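Local atomic coordinates of dipeptide transport protein DPPA (Bacillus subtilis, PDB entry 1HI9), a protein that removes N-terminal residues from peptides containing D-amino acids, as a zinc-dependent aminopeptidase whose ten subunits enclose the active sites in a central chamber. Residues 25-28 with 29-32; 58-62 with 63-67. One frame throughout, in Å; residues are numbered along the deposited sequence.

Contact 1 (25-28 with 29-32)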
loop_
_atom_site.group_PDB
_atom_site.type_symbol
_atom_site.label_atom_id
_atom_site.label_comp_id
_atom_site.label_asym_id
_atom_site.label_seq_id
_atom_site.Cartn_x
_atom_site.Cartn_y
_atom_site.Cartn_z
ATOM N N LYS A 25 -8.052 -14.155 -6.276
ATOM C CA LYS A 25 -9.355 -13.694 -5.796
ATOM C C LYS A 25 -9.991 -14.486 -4.657
ATOM O O LYS A 25 -9.703 -15.670 -4.450
ATOM C CB LYS A 25 -10.346 -13.600 -6.952
ATOM C CG LYS A 25 -10.024 -12.543 -7.986
ATOM C CD LYS A 25 -11.042 -12.628 -9.107
ATOM C CE LYS A 25 -10.638 -11.828 -10.321
ATOM N NZ LYS A 25 -10.682 -10.389 -10.044
ATOM N N ARG A 26 -10.885 -13.802 -3.949
ATOM C CA ARG A 26 -11.604 -14.306 -2.775
ATOM C C ARG A 26 -12.190 -15.713 -2.761
ATOM O O ARG A 26 -12.134 -16.393 -1.736
ATOM C CB ARG A 26 -12.701 -13.291 -2.397
ATOM C CG ARG A 26 -13.891 -13.837 -1.586
ATOM C CD ARG A 26 -14.830 -12.680 -1.206
ATOM N NE ARG A 26 -14.982 -11.763 -2.342
ATOM C CZ ARG A 26 -16.004 -11.758 -3.199
ATOM N NH1 ARG A 26 -17.006 -12.620 -3.051
ATOM N NH2 ARG A 26 -15.998 -10.903 -4.221
ATOM N N ASN A 27 -12.743 -16.169 -3.879
ATOM C CA ASN A 27 -13.338 -17.498 -3.877
ATOM C C ASN A 27 -12.518 -18.589 -4.519
ATOM O O ASN A 27 -13.008 -19.702 -4.732
ATOM C CB ASN A 27 -14.727 -17.441 -4.504
ATOM C CG ASN A 27 -15.685 -16.609 -3.677
ATOM O OD1 ASN A 27 -15.805 -16.818 -2.464
ATOM N ND2 ASN A 27 -16.375 -15.665 -4.322
ATOM N N TYR A 28 -11.256 -18.281 -4.805
ATOM C CA TYR A 28 -10.367 -19.247 -5.447
ATOM C C TYR A 28 -10.169 -20.551 -4.663
ATOM O O TYR A 28 -10.272 -21.641 -5.237
ATOM C CB TYR A 28 -9.001 -18.612 -5.720
ATOM C CG TYR A 28 -8.014 -19.580 -6.331
ATOM C CD1 TYR A 28 -8.206 -20.086 -7.622
ATOM C CD2 TYR A 28 -6.908 -20.023 -5.606
ATOM C CE1 TYR A 28 -7.316 -21.009 -8.169
ATOM C CE2 TYR A 28 -6.021 -20.945 -6.143
ATOM C CZ TYR A 28 -6.225 -21.435 -7.419
ATOM O OH TYR A 28 -5.347 -22.351 -7.945
ATOM N N GLU A 29 -9.879 -20.443 -3.367
ATOM C CA GLU A 29 -9.652 -21.633 -2.550
ATOM C C GLU A 29 -10.844 -22.592 -2.556
ATOM O O GLU A 29 -10.665 -23.810 -2.570
ATOM C CB GLU A 29 -9.273 -21.243 -1.113
ATOM C CG GLU A 29 -7.865 -20.686 -0.977
ATOM C CD GLU A 29 -7.414 -20.559 0.472
ATOM O OE1 GLU A 29 -7.420 -21.583 1.205
ATOM O OE2 GLU A 29 -7.046 -19.432 0.879
ATOM N N ARG A 30 -12.058 -22.047 -2.556
ATOM C CA ARG A 30 -13.245 -22.892 -2.610
ATOM C C ARG A 30 -13.320 -23.501 -4.001
ATOM O O ARG A 30 -13.687 -24.664 -4.162
ATOM C CB ARG A 30 -14.509 -22.074 -2.364
ATOM C CG ARG A 30 -14.681 -21.579 -0.939
ATOM C CD ARG A 30 -15.749 -20.494 -0.893
ATOM N NE ARG A 30 -17.026 -20.959 -1.416
ATOM C CZ ARG A 30 -17.958 -20.166 -1.934
ATOM N NH1 ARG A 30 -17.758 -18.857 -2.009
ATOM N NH2 ARG A 30 -19.100 -20.685 -2.374
ATOM N N GLY A 31 -12.965 -22.699 -5.001
ATOM C CA GLY A 31 -12.991 -23.160 -6.374
ATOM C C GLY A 31 -12.113 -24.367 -6.642
ATOM O O GLY A 31 -12.571 -25.336 -7.239
ATOM N N ARG A 32 -10.857 -24.323 -6.206
ATOM C CA ARG A 32 -9.960 -25.443 -6.461
ATOM C C ARG A 32 -10.353 -26.679 -5.668
ATOM O O ARG A 32 -10.011 -27.801 -6.042
ATOM C CB ARG A 32 -8.510 -25.054 -6.178
ATOM C CG ARG A 32 -8.176 -24.784 -4.741
ATOM C CD ARG A 32 -6.722 -24.350 -4.620
ATOM N NE ARG A 32 -6.355 -24.123 -3.225
ATOM C CZ ARG A 32 -5.206 -23.591 -2.823
ATOM N NH1 ARG A 32 -4.288 -23.217 -3.716
ATOM N NH2 ARG A 32 -4.984 -23.435 -1.522
HETATM O O HOH W 1 -12.499 -19.281 -1.097
#
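Y28 turns its ring anti to the backbone N (chi1 178°), while R32, one helical turn on, carries CG between its own backbone N and carbonyl carbon (chi1 67°) and then runs out straight to NE; together these torsions bring the two side chains across each other at about a right angle. This is the N-terminal turn of helix 28-48, entered through a type I beta turn from K25 to Y28, with N27 at the N-cap position.

The arginine meets the tyrosine with its aliphatic part as much as with its charged end: R32 CD packs 3.8 Å from Y28 CE2, and R32 NH1 lies 3.7 Å from the same carbon, the ring and guanidinium planes standing 62° apart. R32 NH1 is also engaged beyond this turn, by N27 OD1 of one neighbouring subunit.

On another side of the turn, N27 and R30 lie side by side and point the same way. R30 NH1 comes to N27 OD1 at 2.9 Å, near the guanidinium plane, but the N-H is strongly bent and the bond is weak. With the amide and guanidinium planes almost perpendicular, the two groups do not stack. R30 NH2 makes a salt bridge to E69 of another neighbouring subunit, whose R32 also bonds N27 OD1, and N27 ND2 binds T19, so this corner of the helix start is built into a subunit interface of the decamer.

The backbone is held in the usual helical way, G31 N to N27 O at 3.0 Å and R32 N to Y28 O at 2.9 Å. One water bridges R26 O and R30 N, donating to R26 O at 3.0 Å and accepting from R30 N at 3.2 Å.

Contact 2 (58-62 with 63-67). With ZN (zinc ion), chain G.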
loop_
_atom_site.group_PDB
_atom_site.type_symbol
_atom_site.label_atom_id
_atom_site.label_comp_id
_atom_site.label_asym_id
_atom_site.label_seq_id
_atom_site.Cartn_x
_atom_site.Cartn_y
_atom_site.Cartn_z
ATOM N N ASP A 58 -3.560 -30.775 -15.024
ATOM C CA ASP A 58 -4.184 -29.524 -14.607
ATOM C C ASP A 58 -3.998 -28.609 -15.805
ATOM O O ASP A 58 -2.861 -28.299 -16.176
ATOM C CB ASP A 58 -3.448 -28.953 -13.391
ATOM C CG ASP A 58 -4.205 -27.825 -12.722
ATOM O OD1 ASP A 58 -4.758 -26.969 -13.450
ATOM O OD2 ASP A 58 -4.230 -27.785 -11.471
ATOM N N SER A 59 -5.103 -28.169 -16.403
ATOM C CA SER A 59 -5.026 -27.325 -17.602
ATOM C C SER A 59 -5.506 -25.893 -17.457
ATOM O O SER A 59 -5.871 -25.269 -18.446
ATOM C CB SER A 59 -5.807 -27.987 -18.738
ATOM O OG SER A 59 -5.374 -29.316 -18.926
ATOM N N HIS A 60 -5.476 -25.357 -16.246
ATOM C CA HIS A 60 -5.956 -24.003 -16.034
ATOM C C HIS A 60 -4.903 -23.019 -15.523
ATOM O O HIS A 60 -4.204 -23.299 -14.552
ATOM C CB HIS A 60 -7.128 -24.059 -15.053
ATOM C CG HIS A 60 -7.596 -22.717 -14.585
ATOM N ND1 HIS A 60 -8.192 -21.804 -15.427
ATOM C CD2 HIS A 60 -7.552 -22.129 -13.366
ATOM C CE1 HIS A 60 -8.499 -20.714 -14.748
ATOM N NE2 HIS A 60 -8.121 -20.886 -13.494
ATOM N N SER A 61 -4.801 -21.869 -16.183
ATOM C CA SER A 61 -3.880 -20.817 -15.761
ATOM C C SER A 61 -2.467 -21.320 -15.404
ATOM O O SER A 61 -1.741 -21.799 -16.281
ATOM C CB SER A 61 -4.509 -20.078 -14.571
ATOM O OG SER A 61 -3.791 -18.906 -14.215
ATOM N N LYS A 62 -2.078 -21.206 -14.131
ATOM C CA LYS A 62 -0.756 -21.655 -13.689
ATOM C C LYS A 62 -0.729 -23.159 -13.496
ATOM O O LYS A 62 0.296 -23.724 -13.127
ATOM C CB LYS A 62 -0.336 -20.966 -12.382
ATOM C CG LYS A 62 -0.228 -19.472 -12.515
ATOM C CD LYS A 62 0.732 -19.097 -13.630
ATOM C CE LYS A 62 0.486 -17.666 -14.101
ATOM N NZ LYS A 62 1.411 -17.269 -15.198
ATOM N N MET A 63 -1.873 -23.790 -13.732
ATOM C CA MET A 63 -2.019 -25.241 -13.639
ATOM C C MET A 63 -1.512 -25.866 -12.339
ATOM O O MET A 63 -0.965 -26.969 -12.328
ATOM C CB MET A 63 -1.345 -25.871 -14.861
ATOM C CG MET A 63 -1.910 -25.307 -16.159
ATOM S SD MET A 63 -0.862 -25.584 -17.607
ATOM C CE MET A 63 -1.912 -24.980 -18.921
ATOM N N ASN A 64 -1.712 -25.146 -11.244
ATOM C CA ASN A 64 -1.327 -25.614 -9.921
ATOM C C ASN A 64 -2.564 -25.492 -9.022
ATOM O O ASN A 64 -2.473 -25.205 -7.819
ATOM C CB ASN A 64 -0.160 -24.779 -9.366
ATOM C CG ASN A 64 -0.442 -23.283 -9.382
ATOM O OD1 ASN A 64 -1.587 -22.850 -9.575
ATOM N ND2 ASN A 64 0.600 -22.483 -9.159
ATOM N N ASN A 65 -3.720 -25.739 -9.637
ATOM C CA ASN A 65 -5.026 -25.637 -8.981
ATOM C C ASN A 65 -5.486 -26.931 -8.314
ATOM O O ASN A 65 -5.907 -26.929 -7.156
ATOM C CB ASN A 65 -6.077 -25.213 -10.009
ATOM C CG ASN A 65 -5.591 -24.107 -10.909
ATOM O OD1 ASN A 65 -5.442 -22.972 -10.472
ATOM N ND2 ASN A 65 -5.320 -24.437 -12.178
ATOM N N LEU A 66 -5.435 -28.034 -9.052
ATOM C CA LEU A 66 -5.834 -29.313 -8.482
ATOM C C LEU A 66 -4.973 -29.556 -7.248
ATOM O O LEU A 66 -3.757 -29.367 -7.286
ATOM C CB LEU A 66 -5.642 -30.433 -9.502
ATOM C CG LEU A 66 -6.633 -30.396 -10.665
ATOM C CD1 LEU A 66 -6.255 -31.439 -11.697
ATOM C CD2 LEU A 66 -8.041 -30.630 -10.145
ATOM N N MET A 67 -5.603 -29.965 -6.153
ATOM C CA MET A 67 -4.873 -30.187 -4.906
ATOM C C MET A 67 -4.341 -31.604 -4.818
ATOM O O MET A 67 -5.099 -32.560 -4.665
ATOM C CB MET A 67 -5.775 -29.863 -3.717
ATOM C CG MET A 67 -6.412 -28.494 -3.839
ATOM S SD MET A 67 -7.151 -27.899 -2.344
ATOM C CE MET A 67 -8.721 -28.731 -2.329
HETATM ZN ZN ZN G . -9.092 -21.989 -17.772
HETATM O O HOH W 2 -2.218 -29.001 -9.708
HETATM O O HOH W 3 -3.312 -21.043 -11.589
HETATM O O HOH W 4 -8.350 -21.429 -20.144
#
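M63 closes the type II' beta turn from H60, its N donating to H60 O, and lays its CG 3.1 Å from D58 O. N64 rests its amide beside K62 CB, its ND2 bonded to D17 of a neighbouring subunit, and a water joins N64 OD1 to K62 N and N65 OD1. N65 reaches back: its ND2 binds D58 OD1 at 2.9 Å, on the syn side, and H60 O at 2.9 Å, from above that carbonyl's plane on the face opposite M63 N. N65 ND2 also sits at the H60 ring edge, 3.4 Å from CD2; N65 OD1 pairs with Y28 OH. D58 CG, anti to the backbone N (chi1 -168°), turns the carboxylate toward N65 N, a weak bond to OD2, and L66 N, which meets OD2 at 2.7 Å (166°). With an alanine in place of D58, L66 N-H would probably lose its acceptor and N65 ND2 one of its two, freeing that amide to turn beside H60. H60 ND1 binds zinc at 2.5 Å with D8 and E10; H60 NE2 binds V21 O, and H60 N bonds weakly to D58 OD1. These links fit a second-shell role for the buried carboxylate, whose several donors would probably favour its charged form.

Overall arrangement
From the N terminus the chain leaves strand 2-7, passes through a long loop and, at contact 1, turns into helix 28-48. It then returns along strand 53-58 and at contact 2 folds the loop leading toward strand 76-80 back on itself beside the zinc site. The two contacts are in series, neither nested nor crossing, with centres about 12 Å apart. They meet directly: Y28 OH lies 2.6 Å from N65 OD1, a probable hydrogen bond, and R32 CB packs 3.4 Å from N65 O. The start of the helix is thereby tied to the zinc-binding loop after strand 53-58, and both touch the same neighbouring subunit.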